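PDB 5W5P: tail fiber protein from Acinetobacter phage AM24, which probably recognises and degrades the capsular polysaccharide of Acinetobacter baumannii as the trimeric tailspike of the phage. Local coordinates for residues Gly320-Gly326 with Leu349-Leu355; Leu298-Gly302 with Gly359-Tyr363; Glu339-Thr343 with Gly375-Tyr380. Numbering follows the deposited sequence.

Interaction 1: residues Gly320-Gly326 with Leu349-Leu355; sequences GVFAKLG and LKCLIEL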
# COMPACT_ATOMS: atom_id res chain seq x y z
N GLY A 320 3.48 -22.97 -3.34
CA GLY A 320 2.57 -23.36 -4.40
C GLY A 320 1.87 -22.17 -5.04
O GLY A 320 2.47 -21.11 -5.25
N VAL A 321 0.59 -22.36 -5.36
CA VAL A 321 -0.20 -21.28 -5.94
C VAL A 321 -0.55 -20.28 -4.84
O VAL A 321 -1.17 -20.64 -3.83
CB VAL A 321 -1.46 -21.83 -6.62
CG1 VAL A 321 -2.43 -20.70 -6.96
CG2 VAL A 321 -1.09 -22.61 -7.87
N PHE A 322 -0.14 -19.02 -5.03
CA PHE A 322 -0.36 -18.02 -3.99
C PHE A 322 -1.82 -17.62 -3.89
O PHE A 322 -2.29 -17.27 -2.79
CB PHE A 322 0.51 -16.79 -4.26
CG PHE A 322 0.20 -15.63 -3.35
CD1 PHE A 322 0.51 -15.69 -2.00
CD2 PHE A 322 -0.40 -14.48 -3.85
CE1 PHE A 322 0.22 -14.64 -1.15
CE2 PHE A 322 -0.70 -13.42 -3.01
CZ PHE A 322 -0.39 -13.49 -1.66
N ALA A 323 -2.56 -17.64 -5.00
CA ALA A 323 -3.94 -17.19 -4.96
C ALA A 323 -4.68 -17.78 -6.16
O ALA A 323 -4.39 -17.42 -7.31
CB ALA A 323 -4.03 -15.68 -4.95
N LYS A 324 -5.63 -18.66 -5.90
CA LYS A 324 -6.49 -19.20 -6.94
C LYS A 324 -7.86 -18.58 -6.63
O LYS A 324 -8.60 -19.05 -5.77
CB LYS A 324 -6.52 -20.72 -6.95
CG LYS A 324 -7.64 -21.36 -7.78
CD LYS A 324 -7.67 -22.91 -7.79
CE LYS A 324 -8.12 -23.43 -9.14
NZ LYS A 324 -9.60 -23.27 -9.25
N LEU A 325 -8.16 -17.48 -7.32
CA LEU A 325 -9.36 -16.70 -7.06
C LEU A 325 -10.36 -16.84 -8.20
O LEU A 325 -10.00 -17.14 -9.35
CB LEU A 325 -9.00 -15.21 -6.88
CG LEU A 325 -7.91 -14.94 -5.86
CD1 LEU A 325 -7.57 -13.44 -5.80
CD2 LEU A 325 -8.32 -15.44 -4.48
N GLY A 326 -11.63 -16.62 -7.86
CA GLY A 326 -12.69 -16.50 -8.83
C GLY A 326 -12.73 -15.10 -9.43
O GLY A 326 -11.71 -14.43 -9.56
N LEU A 349 -1.70 -26.03 -12.33
CA LEU A 349 -2.27 -24.78 -12.82
C LEU A 349 -1.25 -23.94 -13.58
O LEU A 349 -1.65 -23.13 -14.43
CB LEU A 349 -2.84 -23.97 -11.65
CG LEU A 349 -3.91 -24.71 -10.84
CD1 LEU A 349 -4.46 -23.81 -9.75
CD2 LEU A 349 -5.03 -25.20 -11.76
N LYS A 350 0.04 -24.13 -13.31
CA LYS A 350 1.13 -23.44 -13.99
C LYS A 350 0.96 -21.92 -13.91
O LYS A 350 1.03 -21.20 -14.91
CB LYS A 350 1.26 -23.90 -15.44
CG LYS A 350 1.68 -25.35 -15.57
CD LYS A 350 1.81 -25.76 -17.02
CE LYS A 350 2.26 -27.20 -17.15
NZ LYS A 350 3.54 -27.45 -16.43
N CYS A 351 0.74 -21.44 -12.69
CA CYS A 351 0.62 -20.01 -12.44
C CYS A 351 0.79 -19.76 -10.95
O CYS A 351 0.56 -20.65 -10.12
CB CYS A 351 -0.73 -19.46 -12.93
SG CYS A 351 -2.17 -19.99 -11.98
N LEU A 352 1.22 -18.54 -10.61
CA LEU A 352 1.28 -18.12 -9.22
C LEU A 352 -0.06 -17.59 -8.73
O LEU A 352 -0.40 -17.76 -7.56
CB LEU A 352 2.35 -17.04 -9.06
CG LEU A 352 3.75 -17.57 -8.76
CD1 LEU A 352 4.76 -16.45 -8.84
CD2 LEU A 352 3.78 -18.24 -7.38
N ILE A 353 -0.83 -16.95 -9.62
CA ILE A 353 -2.13 -16.40 -9.28
C ILE A 353 -3.10 -16.75 -10.40
O ILE A 353 -2.78 -16.59 -11.58
CB ILE A 353 -2.08 -14.88 -9.06
CG1 ILE A 353 -1.24 -14.55 -7.82
CG2 ILE A 353 -3.48 -14.31 -8.93
CD1 ILE A 353 -0.91 -13.08 -7.69
N GLU A 354 -4.28 -17.23 -10.03
CA GLU A 354 -5.37 -17.44 -10.96
C GLU A 354 -6.48 -16.46 -10.62
O GLU A 354 -6.86 -16.33 -9.45
CB GLU A 354 -5.88 -18.88 -10.90
CG GLU A 354 -7.21 -19.09 -11.59
CD GLU A 354 -7.73 -20.51 -11.44
OE1 GLU A 354 -6.99 -21.45 -11.79
OE2 GLU A 354 -8.88 -20.67 -10.98
N LEU A 355 -6.99 -15.76 -11.63
CA LEU A 355 -8.12 -14.87 -11.49
C LEU A 355 -9.25 -15.35 -12.40
O LEU A 355 -9.07 -16.24 -13.23
CB LEU A 355 -7.75 -13.42 -11.85
CG LEU A 355 -6.55 -12.80 -11.11
CD1 LEU A 355 -6.26 -11.39 -11.62
CD2 LEU A 355 -6.76 -12.82 -9.59
O HOH W 1 -8.70 -23.45 -12.53
O HOH W 2 -10.45 -18.56 -11.25

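Interaction 2: residues Leu298-Gly302 with Gly359-Tyr363; sequences LDGDG and GTTGY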
# COMPACT_ATOMS: atom_id res chain seq x y z
N LEU A 298 -10.19 -18.63 -3.20
CA LEU A 298 -11.57 -18.15 -3.20
C LEU A 298 -12.07 -18.25 -4.64
O LEU A 298 -12.29 -17.25 -5.32
CB LEU A 298 -11.68 -16.73 -2.65
CG LEU A 298 -11.20 -16.45 -1.22
CD1 LEU A 298 -11.00 -14.95 -1.00
CD2 LEU A 298 -12.17 -17.03 -0.20
N ASP A 299 -12.25 -19.48 -5.13
CA ASP A 299 -12.46 -19.74 -6.55
C ASP A 299 -13.88 -20.22 -6.86
O ASP A 299 -14.08 -21.07 -7.73
CB ASP A 299 -11.43 -20.74 -7.07
CG ASP A 299 -11.34 -21.99 -6.21
OD1 ASP A 299 -11.97 -22.03 -5.13
OD2 ASP A 299 -10.64 -22.94 -6.63
N GLY A 300 -14.88 -19.67 -6.18
CA GLY A 300 -16.26 -19.95 -6.52
C GLY A 300 -16.67 -19.26 -7.81
O GLY A 300 -15.97 -18.43 -8.38
N ASP A 301 -17.86 -19.64 -8.29
CA ASP A 301 -18.37 -19.17 -9.57
C ASP A 301 -19.19 -17.89 -9.46
O ASP A 301 -19.91 -17.54 -10.41
CB ASP A 301 -19.20 -20.26 -10.24
CG ASP A 301 -18.35 -21.39 -10.79
OD1 ASP A 301 -17.13 -21.18 -10.94
OD2 ASP A 301 -18.89 -22.48 -11.08
N GLY A 302 -19.11 -17.18 -8.34
CA GLY A 302 -19.93 -16.00 -8.13
C GLY A 302 -19.57 -14.86 -9.06
O GLY A 302 -18.53 -14.83 -9.72
N GLY A 359 -12.05 -21.27 -16.46
CA GLY A 359 -13.03 -22.34 -16.41
C GLY A 359 -14.43 -21.79 -16.19
O GLY A 359 -14.89 -20.89 -16.91
N THR A 360 -15.11 -22.32 -15.17
CA THR A 360 -16.47 -21.91 -14.88
C THR A 360 -16.54 -20.53 -14.22
O THR A 360 -17.62 -19.94 -14.18
CB THR A 360 -17.14 -22.93 -13.96
OG1 THR A 360 -16.25 -23.26 -12.89
CG2 THR A 360 -17.45 -24.19 -14.75
N THR A 361 -15.42 -20.00 -13.75
CA THR A 361 -15.39 -18.79 -12.95
C THR A 361 -15.80 -17.57 -13.77
O THR A 361 -15.62 -17.53 -14.99
CB THR A 361 -14.00 -18.64 -12.34
OG1 THR A 361 -13.89 -19.46 -11.17
CG2 THR A 361 -13.71 -17.23 -11.97
N GLY A 362 -16.40 -16.57 -13.09
CA GLY A 362 -16.80 -15.34 -13.74
C GLY A 362 -15.64 -14.41 -14.07
O GLY A 362 -14.49 -14.63 -13.67
N TYR A 363 -15.94 -13.35 -14.81
CA TYR A 363 -14.91 -12.40 -15.21
C TYR A 363 -14.57 -11.44 -14.07
O TYR A 363 -15.44 -11.03 -13.29
CB TYR A 363 -15.36 -11.59 -16.43
CG TYR A 363 -15.41 -12.37 -17.72
CD1 TYR A 363 -14.24 -12.68 -18.41
CD2 TYR A 363 -16.62 -12.79 -18.25
CE1 TYR A 363 -14.29 -13.40 -19.59
CE2 TYR A 363 -16.68 -13.50 -19.43
CZ TYR A 363 -15.51 -13.80 -20.10
OH TYR A 363 -15.56 -14.52 -21.28
O HOH W 3 -16.26 -16.09 -9.91
O HOH W 4 -19.31 -17.63 -13.54

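Interaction 3: residues Glu339-Thr343 with Gly375-Tyr380; sequences EGNNT and GAAAAY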
# COMPACT_ATOMS: atom_id res chain seq x y z
N GLU A 339 9.59 -16.23 -5.09
CA GLU A 339 10.91 -16.78 -5.39
C GLU A 339 10.84 -18.30 -5.40
O GLU A 339 10.54 -18.92 -4.38
CB GLU A 339 11.94 -16.31 -4.36
CG GLU A 339 13.35 -16.81 -4.63
CD GLU A 339 13.86 -16.39 -6.00
OE1 GLU A 339 13.65 -15.22 -6.39
OE2 GLU A 339 14.49 -17.23 -6.68
N GLY A 340 11.13 -18.89 -6.56
CA GLY A 340 11.30 -20.33 -6.70
C GLY A 340 10.17 -21.19 -6.18
O GLY A 340 10.38 -22.05 -5.33
N ASN A 341 8.96 -20.98 -6.70
CA ASN A 341 7.77 -21.69 -6.24
C ASN A 341 7.44 -22.81 -7.23
O ASN A 341 7.19 -22.54 -8.41
CB ASN A 341 6.60 -20.73 -6.10
CG ASN A 341 6.87 -19.63 -5.09
OD1 ASN A 341 6.91 -19.88 -3.88
ND2 ASN A 341 7.07 -18.40 -5.57
N ASN A 342 7.44 -24.06 -6.74
CA ASN A 342 7.19 -25.22 -7.59
C ASN A 342 6.63 -26.40 -6.81
O ASN A 342 7.20 -27.49 -6.83
CB ASN A 342 8.47 -25.64 -8.31
CG ASN A 342 8.23 -26.71 -9.38
OD1 ASN A 342 7.14 -26.80 -9.95
ND2 ASN A 342 9.24 -27.54 -9.63
N THR A 343 5.51 -26.20 -6.12
CA THR A 343 4.86 -27.28 -5.38
C THR A 343 3.38 -26.95 -5.27
O THR A 343 2.89 -26.00 -5.89
CB THR A 343 5.52 -27.49 -4.01
OG1 THR A 343 4.81 -28.52 -3.30
CG2 THR A 343 5.51 -26.21 -3.20
N GLY A 375 9.84 -14.15 -9.24
CA GLY A 375 11.05 -14.93 -9.40
C GLY A 375 10.76 -16.40 -9.58
O GLY A 375 10.41 -17.10 -8.62
N ALA A 376 10.90 -16.90 -10.80
CA ALA A 376 10.46 -18.25 -11.13
C ALA A 376 11.54 -19.28 -10.85
O ALA A 376 12.74 -19.00 -10.96
CB ALA A 376 10.05 -18.33 -12.60
N ALA A 377 11.10 -20.47 -10.46
CA ALA A 377 11.97 -21.64 -10.55
C ALA A 377 12.33 -21.88 -12.01
O ALA A 377 11.64 -21.44 -12.93
CB ALA A 377 11.28 -22.86 -9.96
N ALA A 378 13.44 -22.60 -12.22
CA ALA A 378 13.93 -22.82 -13.57
C ALA A 378 12.90 -23.51 -14.46
O ALA A 378 12.94 -23.34 -15.68
CB ALA A 378 15.22 -23.64 -13.53
N ALA A 379 11.96 -24.25 -13.87
CA ALA A 379 11.00 -25.03 -14.63
C ALA A 379 10.02 -24.17 -15.41
O ALA A 379 9.43 -24.66 -16.39
CB ALA A 379 10.24 -25.96 -13.70
N TYR A 380 9.81 -22.92 -15.02
CA TYR A 380 8.77 -22.09 -15.62
C TYR A 380 9.32 -20.91 -16.40
O TYR A 380 8.55 -20.07 -16.87
CB TYR A 380 7.80 -21.62 -14.53
CG TYR A 380 7.21 -22.80 -13.82
CD1 TYR A 380 6.30 -23.63 -14.46
CD2 TYR A 380 7.60 -23.12 -12.53
CE1 TYR A 380 5.77 -24.73 -13.84
CE2 TYR A 380 7.07 -24.23 -11.89
CZ TYR A 380 6.16 -25.03 -12.55
OH TYR A 380 5.62 -26.13 -11.92
O HOH W 5 7.95 -18.22 -8.11
O HOH W 6 8.24 -20.96 -10.09

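Interaction 1: residues Gly320-Gly326 with Leu349-Leu355
Start with Glu354, which has the most surface covered here, with Lys324, its partner across the rung, and with Val321, beside Leu352. Lys324 and Glu354 pair in parallel, CA to CA 4.5 Å, so both side chains leave the same face of the sheet and run side by side. Lys324 NZ reaches Glu354 OE2 at 3.2 Å, a salt bridge whose hydrogen bond is weak; the stronger partner of the ammonium is Asp299. Water 1 accepts weakly from Lys324 NZ and donates to Glu354 OE1 at 2.7 Å. The backbone underneath is firmer: Glu354 N gives to Ala323 O and Leu325 N to Glu354 O, both at 2.7 Å. Val321 sits upstream, its CG2 4.0 Å from Leu349 CD1 and 3.4 Å from Cys351 O. The chain then turns a corner at Phe322, and Leu352 O takes Phe322 N at 2.8 Å and, weakly, Ala323 N at 3.4 Å. On the other face Ala323 CB lies 4.2 Å from Ile353 CG1, inside the coil, where Phe333 and Phe369 cover Ile353. Rungs stacked in register, Ala323 over Ile353 and Leu325 over Leu355 inward, the charged pair outward, characterise a parallel beta-helix, the fold of many phage tailspikes.

Interaction 2: residues Leu298-Gly302 with Gly359-Tyr363
Leu298 ends its strand out of reach of residues 359-363, its side chain lying against Ile274 and Ser276 of the preceding coil. With Asp299 the chain enters the loop, and the carboxylate is engaged elsewhere, in a salt bridge with Lys324; toward the second segment Asp299 offers its carbonyl, with Asp299 O 3.8 Å from Thr361 OG1. Gly300 follows, and its carbonyl works through solvent: water 3 donates to Gly300 O at 2.8 Å and to Gly302 O at 2.6 Å, while accepting from Gly362 N at 3.2 Å, so one molecule joins three backbone groups of the two loops. Asp301 is the residue most covered by the contact and makes the only direct hydrogen bond between the two segments, from Thr360 OG1 to Asp301 OD1 at 3.0 Å. Its CA is the nearest to the other loop, 4.5 Å from Thr361 CA. Although Thr361 N is 3.5 Å from Asp301 OD1, the angle is too poor for a bond. The Asp301 backbone is tied in by water 4, which donates to Asp301 O at 3.2 Å and to Thr360 O at 2.9 Å. Gly302 closes the segment, and since Gly302 O is 4.3 Å from Gly362 N, water 3 fills the gap between them. These loops, two coils apart with strand 321-328 between, meet on the outside of the helix, at a corner, through one side-chain hydrogen bond and two water bridges. Such chemistry is polar and hydrated, with 194 Å² buried in all, and is consistent with a contact held mostly through ordered water.

Interaction 3: residues Glu339-Thr343 with Gly375-Tyr380
Here the two chains leave parallel strands 331-339 and 365-375, and the last rung of that pairing is Glu339 with Gly375, CA to CA 4.4 Å. Gly375 O is the busiest acceptor: it takes Gly340 N at 2.8 Å, accepts a hydrogen bond from water 5 at 2.8 Å, and has Glu339 CA beside it at 3.3 Å in a CA-H...O contact. Gly375 also keeps a backbone hydrogen bond with Phe338, and Ala376 N is satisfied by Asn414 OD1. Past this point the backbones no longer pair directly, and water takes over. Water 5 accepts from Asn341 N at 3.3 Å and from Asn341 ND2 at 2.7 Å, so it ties both donors to Gly375 O. The Asn341 side-chain amide has further partners, OD1 with Ser319 N and ND2 with Trp316 O. One step on, water 6 donates to Asn341 O at 2.5 Å and accepts from Ala377 N at 2.9 Å, which satisfies that amide across the gap. Asn342 then brings in a side chain: Tyr380 OH donates to Asn342 OD1 at 2.6 Å, the oxygen lying near the plane of the ring at its edge. Tyr380 N closes a turn on Ala377 O at 3.1 Å, and Leu346 and Pro347 of helix 346-349 touch the Tyr380 side chain. Apolar contact is modest, with Asn342 CB 4.3 Å from Ala377 CB. One residual strand bond, then bridging waters, then a side-chain hydrogen bond mark the end of a rung at a corner of a parallel beta-helix, where strands give way to loops.

Interactions 1 and 3 join consecutive coils of one beta-helix; interaction 2 reaches the next coil but one. Interaction 1 lies on a sheet face, interaction 2 where its strands end and interaction 3 where they begin. Interactions 1 and 2 have centres 12 Å apart and meet directly: Lys324 NZ forms a salt bridge with Asp299 OD2 at 2.8 Å, and Gly326 N is probably hydrogen-bonded to Leu298 O at 2.7 Å. Interaction 3 lies 13 Å from interaction 1, centre to centre, and touches it by packing, with Asn341 ND2 3.8 Å from Leu352 CD2. Interactions 2 and 3 stay apart, centres 26 Å and nearest atoms about 14 Å. No other chain touches these segments.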